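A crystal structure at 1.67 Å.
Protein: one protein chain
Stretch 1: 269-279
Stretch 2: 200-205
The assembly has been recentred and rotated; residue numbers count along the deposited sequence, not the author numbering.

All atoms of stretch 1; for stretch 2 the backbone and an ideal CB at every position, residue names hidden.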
# COMPACT_ATOMS: atom_id res chain seq x y z
N ASN A 269 0.34 2.24 6.67
CA ASN A 269 1.16 1.12 7.11
C ASN A 269 1.96 0.62 5.88
O ASN A 269 1.40 0.14 4.94
CB ASN A 269 0.29 0.01 7.73
CG ASN A 269 1.03 -1.27 8.07
OD1 ASN A 269 2.24 -1.48 7.78
ND2 ASN A 269 0.24 -2.21 8.68
N VAL A 270 3.25 0.75 5.97
CA VAL A 270 4.17 0.43 4.85
C VAL A 270 5.24 -0.56 5.26
O VAL A 270 6.29 -0.67 4.60
CB VAL A 270 4.82 1.72 4.28
CG1 VAL A 270 3.72 2.66 3.77
CG2 VAL A 270 5.77 2.40 5.32
N GLY A 271 4.95 -1.40 6.24
CA GLY A 271 5.88 -2.34 6.74
C GLY A 271 5.97 -3.54 5.82
O GLY A 271 5.14 -3.70 4.90
N ILE A 272 7.04 -4.31 6.00
CA ILE A 272 7.29 -5.58 5.28
C ILE A 272 6.29 -6.60 5.79
O ILE A 272 5.70 -7.35 5.04
CB ILE A 272 8.74 -6.04 5.62
CG1 ILE A 272 9.74 -5.13 4.95
CG2 ILE A 272 9.02 -7.51 5.24
CD1 ILE A 272 11.14 -5.27 5.57
N ASP A 273 6.12 -6.62 7.09
CA ASP A 273 5.19 -7.57 7.73
C ASP A 273 4.83 -7.08 9.08
O ASP A 273 5.32 -7.57 10.10
CB ASP A 273 5.83 -8.94 7.83
CG ASP A 273 4.82 -10.05 8.15
OD1 ASP A 273 3.68 -9.74 8.52
OD2 ASP A 273 5.17 -11.23 8.00
N SER A 274 3.93 -6.09 9.11
CA SER A 274 3.59 -5.34 10.30
C SER A 274 2.13 -5.10 10.30
O SER A 274 1.58 -4.74 9.25
CB SER A 274 4.32 -3.97 10.34
OG SER A 274 4.18 -3.34 9.08
N HIS A 275 1.53 -5.10 11.48
CA HIS A 275 0.14 -4.71 11.66
C HIS A 275 0.13 -3.70 12.77
O HIS A 275 0.82 -3.88 13.79
CB HIS A 275 -0.77 -5.88 12.05
CG HIS A 275 -2.22 -5.58 11.89
ND1 HIS A 275 -2.94 -4.89 12.83
CD2 HIS A 275 -3.07 -5.83 10.86
CE1 HIS A 275 -4.19 -4.73 12.39
NE2 HIS A 275 -4.30 -5.33 11.22
N PHE A 276 -0.67 -2.68 12.57
CA PHE A 276 -0.75 -1.58 13.53
C PHE A 276 -2.16 -1.37 13.98
O PHE A 276 -3.12 -1.67 13.30
CB PHE A 276 -0.10 -0.26 13.01
CG PHE A 276 1.37 -0.38 12.74
CD1 PHE A 276 2.30 -0.32 13.77
CD2 PHE A 276 1.82 -0.59 11.45
CE1 PHE A 276 3.63 -0.44 13.53
CE2 PHE A 276 3.15 -0.72 11.20
CZ PHE A 276 4.08 -0.67 12.27
N GLU A 277 -2.28 -0.80 15.17
CA GLU A 277 -3.54 -0.36 15.73
C GLU A 277 -3.32 1.03 16.33
O GLU A 277 -3.18 1.24 17.55
CB GLU A 277 -4.10 -1.38 16.74
CG GLU A 277 -5.56 -1.07 17.06
CD GLU A 277 -6.17 -1.98 18.11
OE1 GLU A 277 -5.62 -3.10 18.25
OE2 GLU A 277 -7.21 -1.52 18.75
N PHE A 278 -3.23 2.01 15.44
CA PHE A 278 -2.76 3.30 15.76
C PHE A 278 -3.67 4.00 16.79
O PHE A 278 -4.90 3.95 16.66
CB PHE A 278 -2.69 4.14 14.46
CG PHE A 278 -2.18 5.51 14.65
CD1 PHE A 278 -0.83 5.78 14.65
CD2 PHE A 278 -3.07 6.57 14.84
CE1 PHE A 278 -0.38 7.07 14.83
CE2 PHE A 278 -2.59 7.90 14.98
CZ PHE A 278 -1.26 8.13 15.00
N ALA A 279 -3.03 4.71 17.72
CA ALA A 279 -3.79 5.41 18.78
C ALA A 279 -2.94 6.57 19.23
O ALA A 279 -1.71 6.52 19.11
CB ALA A 279 -4.11 4.43 19.93
N UNK A 200 1.87 10.01 8.20
CA UNK A 200 2.68 9.34 9.25
C UNK A 200 2.78 7.90 8.83
O UNK A 200 1.78 7.17 8.80
CB UNK A 200 2.07 9.47 10.65
N UNK A 201 3.97 7.51 8.37
CA UNK A 201 4.27 6.16 8.03
C UNK A 201 4.48 5.29 9.24
O UNK A 201 5.07 5.71 10.23
CB UNK A 201 5.51 6.11 7.13
N UNK A 202 3.91 4.11 9.21
CA UNK A 202 4.09 3.12 10.27
C UNK A 202 4.75 1.90 9.61
O UNK A 202 4.26 1.40 8.61
CB UNK A 202 2.76 2.76 10.94
N UNK A 203 5.86 1.43 10.14
CA UNK A 203 6.53 0.28 9.55
C UNK A 203 7.40 -0.43 10.58
O UNK A 203 7.77 0.12 11.60
CB UNK A 203 7.38 0.71 8.35
N UNK A 204 7.67 -1.67 10.26
CA UNK A 204 8.79 -2.41 10.82
C UNK A 204 10.05 -1.81 10.20
O UNK A 204 9.98 -1.03 9.23
CB UNK A 204 8.68 -3.91 10.55
N UNK A 205 11.20 -2.17 10.75
CA UNK A 205 12.44 -1.70 10.16
C UNK A 205 13.57 -2.59 10.57
O UNK A 205 13.84 -2.74 11.78
CB UNK A 205 12.73 -0.25 10.56

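Position 200 has extended backbone angles, and its CB points toward stretch 1, but at long range: the ideal CB lies 5.4 Å from CE1 of Phe 278. An aromatic ring across such a gap invites an apolar side chain, and a beta-branched one fits a strand; valine, leucine or isoleucine would all serve. The residue is Ile 200, which lies loosely beside that ring.

At position 201 the CB points sideways, 4.1 Å from CG2 of Val 270. The nearby methyls favour an apolar group, aliphatic or aromatic. Phe 201 (chi1 m) fills the place, and Val 270 CG1 meets Phe 201 CD1 at 3.5 Å, at the edge of the ring.

Position 202 is fixed first by its backbone. Its carbonyl accepts a nearly straight hydrogen bond, Val 270 N to O of 202 at 2.9 Å, within a parallel bridge that pairs it with Asn 269 and puts both side chains on the same face of the sheet. There the ideal CB is 3.5 Å from CE2 of Phe 276, and Phe 278 lies farther out. Between two phenyl rings a polar group would gain little; a medium-sized aliphatic residue suits best, with leucine, isoleucine or methionine all plausible. Leu 202 sets its CB over one face of the Phe 276 ring, 3.7 Å from the centroid, a CH-pi contact, while its CD1 reaches CD1 of Phe 278 at 4.0 Å.

At 203 the CB points sideways, 3.8 Å from both Gly 271 CA and Val 270 CG2. Close packing at the root and no charge to answer leave the choice broad: the CB itself meets the contact, so small, aliphatic or longer polar residues would all suit. Gln 203 packs its CB against Gly 271 CA (3.8 Å). With chi1 in p, its amide end makes a weak hydrogen bond within the strand, NE2 to O of 204 (3.3 Å).

Position 204 also has a sideways CB, 4.9 Å from the amide N of Ile 272. The next amide, of Asp 273, follows close behind, so two donors await an acceptor on a short stem. Aspartate is the strongest candidate, with asparagine able to answer only part of the demand. Asp 204 uses both oxygens: Ile 272 N donates to OD1 and Asp 273 N to OD2, each at 2.8 Å. Gly 271 leaves room for this carboxylate: its CA is 3.2 Å from Asp 204 OD1.

Position 205 points away, with nothing of stretch 1 within 5.5 Å of its ideal CB, so the visible atoms set no preference. It is Trp 205.

Stretch 2, residues 200-205: IFLQDW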
# COMPACT_ATOMS: atom_id res chain seq x y z
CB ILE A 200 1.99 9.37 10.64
CG1 ILE A 200 1.77 10.83 11.08
CG2 ILE A 200 2.81 8.56 11.68
CD1 ILE A 200 1.04 11.03 12.39
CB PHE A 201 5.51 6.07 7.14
CG PHE A 201 5.29 6.63 5.76
CD1 PHE A 201 4.56 5.90 4.83
CD2 PHE A 201 5.80 7.86 5.40
CE1 PHE A 201 4.35 6.39 3.59
CE2 PHE A 201 5.62 8.35 4.12
CZ PHE A 201 4.92 7.60 3.22
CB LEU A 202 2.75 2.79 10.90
CG LEU A 202 1.91 3.90 11.48
CD1 LEU A 202 0.49 3.38 11.75
CD2 LEU A 202 2.62 4.48 12.72
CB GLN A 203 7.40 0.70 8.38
CG GLN A 203 8.50 1.66 8.81
CD GLN A 203 9.28 2.25 7.67
OE1 GLN A 203 9.28 3.44 7.48
NE2 GLN A 203 10.05 1.42 6.98
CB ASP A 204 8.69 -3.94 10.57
CG ASP A 204 8.25 -4.30 9.17
OD1 ASP A 204 8.45 -3.50 8.22
OD2 ASP A 204 7.69 -5.42 9.02
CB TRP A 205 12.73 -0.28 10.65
CG TRP A 205 13.93 0.28 10.03
CD1 TRP A 205 15.10 0.64 10.67
CD2 TRP A 205 14.12 0.60 8.65
NE1 TRP A 205 16.01 1.11 9.75
CE2 TRP A 205 15.44 1.11 8.50
CE3 TRP A 205 13.33 0.48 7.52
CZ2 TRP A 205 15.95 1.49 7.29
CZ3 TRP A 205 13.84 0.85 6.30
CH2 TRP A 205 15.15 1.38 6.20
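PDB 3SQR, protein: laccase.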